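Arginine kinase (Cydia pomonella granulosis virus, PDB 6VVG) is a viral protein kinase that probably phosphorylates serine and threonine using ATP, and binds adenosine monophosphate in its nucleotide pocket. Local coordinates at residues Thr124-Leu129 and Phe194-Val199. Sequence-based numbering, arbitrary orientation.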
loop_
_atom_site.group_PDB
_atom_site.type_symbol
_atom_site.label_atom_id
_atom_site.label_comp_id
_atom_site.label_asym_id
_atom_site.label_seq_id
_atom_site.Cartn_x
_atom_site.Cartn_y
_atom_site.Cartn_z
ATOM N N THR A 124 4.767 21.328 11.457
ATOM C CA THR A 124 4.057 20.095 11.774
ATOM C C THR A 124 3.693 19.332 10.508
ATOM O O THR A 124 3.901 18.117 10.417
ATOM C CB THR A 124 2.801 20.417 12.587
ATOM O OG1 THR A 124 3.165 21.153 13.760
ATOM C CG2 THR A 124 2.071 19.143 12.989
ATOM N N LEU A 125 3.141 20.034 9.516
ATOM C CA LEU A 125 2.728 19.377 8.280
ATOM C C LEU A 125 3.913 18.719 7.585
ATOM O O LEU A 125 3.830 17.565 7.149
ATOM C CB LEU A 125 2.062 20.391 7.353
ATOM C CG LEU A 125 1.663 19.915 5.957
ATOM C CD1 LEU A 125 0.677 18.771 6.053
ATOM C CD2 LEU A 125 1.088 21.075 5.157
ATOM N N VAL A 126 5.023 19.449 7.461
ATOM C CA VAL A 126 6.206 18.909 6.795
ATOM C C VAL A 126 6.722 17.688 7.545
ATOM O O VAL A 126 7.049 16.657 6.944
ATOM C CB VAL A 126 7.289 19.997 6.676
ATOM C CG1 VAL A 126 8.617 19.393 6.239
ATOM C CG2 VAL A 126 6.832 21.090 5.711
ATOM N N THR A 127 6.799 17.789 8.874
ATOM C CA THR A 127 7.280 16.674 9.681
ATOM C C THR A 127 6.365 15.465 9.547
ATOM O O THR A 127 6.839 14.331 9.413
ATOM C CB THR A 127 7.386 17.103 11.144
ATOM O OG1 THR A 127 8.398 18.108 11.277
ATOM C CG2 THR A 127 7.718 15.917 12.035
ATOM N N ALA A 128 5.050 15.688 9.586
ATOM C CA ALA A 128 4.104 14.584 9.487
ATOM C C ALA A 128 4.191 13.912 8.124
ATOM O O ALA A 128 4.249 12.681 8.028
ATOM C CB ALA A 128 2.686 15.088 9.748
ATOM N N LEU A 129 4.192 14.707 7.052
ATOM C CA LEU A 129 4.278 14.124 5.717
ATOM C C LEU A 129 5.599 13.387 5.527
ATOM O O LEU A 129 5.641 12.333 4.881
ATOM C CB LEU A 129 4.106 15.207 4.656
ATOM C CG LEU A 129 2.676 15.718 4.465
ATOM C CD1 LEU A 129 2.644 16.908 3.509
ATOM C CD2 LEU A 129 1.758 14.610 3.966
ATOM N N PHE A 194 5.439 15.759 -5.216
ATOM C CA PHE A 194 4.016 16.038 -5.390
ATOM C C PHE A 194 3.439 16.652 -4.120
ATOM O O PHE A 194 2.761 17.686 -4.158
ATOM C CB PHE A 194 3.249 14.754 -5.722
ATOM C CG PHE A 194 3.432 14.261 -7.127
ATOM C CD1 PHE A 194 4.550 14.593 -7.865
ATOM C CD2 PHE A 194 2.473 13.441 -7.702
ATOM C CE1 PHE A 194 4.707 14.126 -9.153
ATOM C CE2 PHE A 194 2.623 12.969 -8.989
ATOM C CZ PHE A 194 3.742 13.311 -9.716
ATOM N N ASP A 195 3.689 15.998 -2.982
ATOM C CA ASP A 195 3.183 16.486 -1.705
ATOM C C ASP A 195 3.813 17.822 -1.341
ATOM O O ASP A 195 3.129 18.727 -0.849
ATOM C CB ASP A 195 3.455 15.454 -0.608
ATOM C CG ASP A 195 2.461 14.306 -0.616
ATOM O OD1 ASP A 195 1.437 14.403 -1.320
ATOM O OD2 ASP A 195 2.703 13.305 0.090
ATOM N N TRP A 196 5.121 17.966 -1.566
ATOM C CA TRP A 196 5.801 19.191 -1.158
ATOM C C TRP A 196 5.267 20.397 -1.919
ATOM O O TRP A 196 5.129 21.483 -1.347
ATOM C CB TRP A 196 7.310 19.040 -1.352
ATOM C CG TRP A 196 7.898 17.981 -0.461
ATOM C CD1 TRP A 196 8.846 17.059 -0.795
ATOM C CD2 TRP A 196 7.561 17.730 0.911
ATOM N NE1 TRP A 196 9.125 16.256 0.285
ATOM C CE2 TRP A 196 8.348 16.647 1.344
ATOM C CE3 TRP A 196 6.674 18.321 1.818
ATOM C CZ2 TRP A 196 8.274 16.142 2.640
ATOM C CZ3 TRP A 196 6.600 17.817 3.101
ATOM C CH2 TRP A 196 7.397 16.740 3.502
ATOM N N TRP A 197 4.960 20.229 -3.207
ATOM C CA TRP A 197 4.361 21.323 -3.967
ATOM C C TRP A 197 3.023 21.731 -3.363
ATOM O O TRP A 197 2.749 22.921 -3.173
ATOM C CB TRP A 197 4.186 20.917 -5.431
ATOM C CG TRP A 197 3.547 21.970 -6.280
ATOM C CD1 TRP A 197 2.210 22.182 -6.457
ATOM C CD2 TRP A 197 4.218 22.951 -7.081
ATOM N NE1 TRP A 197 2.007 23.238 -7.313
ATOM C CE2 TRP A 197 3.224 23.727 -7.710
ATOM C CE3 TRP A 197 5.560 23.250 -7.323
ATOM C CZ2 TRP A 197 3.532 24.779 -8.568
ATOM C CZ3 TRP A 197 5.865 24.295 -8.175
ATOM C CH2 TRP A 197 4.854 25.046 -8.789
ATOM N N ALA A 198 2.176 20.748 -3.052
ATOM C CA ALA A 198 0.897 21.051 -2.416
ATOM C C ALA A 198 1.105 21.737 -1.073
ATOM O O ALA A 198 0.358 22.656 -0.715
ATOM C CB ALA A 198 0.080 19.770 -2.246
ATOM N N VAL A 199 2.109 21.303 -0.309
ATOM C CA VAL A 199 2.441 22.003 0.929
ATOM C C VAL A 199 2.758 23.462 0.634
ATOM O O VAL A 199 2.338 24.368 1.364
ATOM C CB VAL A 199 3.612 21.308 1.647
ATOM C CG1 VAL A 199 4.148 22.205 2.758
ATOM C CG2 VAL A 199 3.176 19.961 2.199
#
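Val-199 points toward helix 115-133 and meets Leu-125 and Leu-129, residues one helical turn apart, tip to tip. Its CG2 branch, anti to the carbonyl carbon, lies 3.4 Å from CD1 of Leu-129, tighter than ordinary van der Waals contact, and 3.8 Å from CD2 of Leu-125. The other methyl, CG1, anti to the backbone N (chi1 168°), also touches Leu-125 CD2 and turns to CG2 of Val-126, whose side chain crosses that of Val-199 at about a right angle.

Beside this aliphatic cluster, Trp-196 brings the outer end of its six-membered ring against the opposing helix. Although its first bond does not point at helix 115-133, the far end of the indole reaches it. CH2 approaches the carbonyl oxygen of Val-126 at 3.5 Å, with that oxygen at the ring edge and in its plane, while CB of Leu-129 packs obliquely against CH2 at 3.8 Å. Val-126 CG1 touches CZ3 and CH2 of the same ring.

These residues join helices 115-133 and 192-208, the αE and αF helices of the protein kinase fold, in the hydrophobic core of the C-terminal lobe. The two segments run antiparallel at 169°, their axes 11.1 Å apart, a separation spanned by side chains from both.

Further along, Leu-129 CD2 grazes Asp-195 OD2 at 4.2 Å, but the polar partners of this buried carboxylate lie beyond both segments. OD2 is hydrogen-bonded to His-133 NE2, at the end of αE, and to His-139 N; with the OD1 bond to Asn-140 N, the αF aspartate holds the backbone of the HRD motif, here His-Asn-Asp, as in other protein kinases. His-133 also meets the Trp-196 ring edge-to-face, and Tyr-268 and Ile-271 of helix 268-272 pack on both Val-126 and Trp-196.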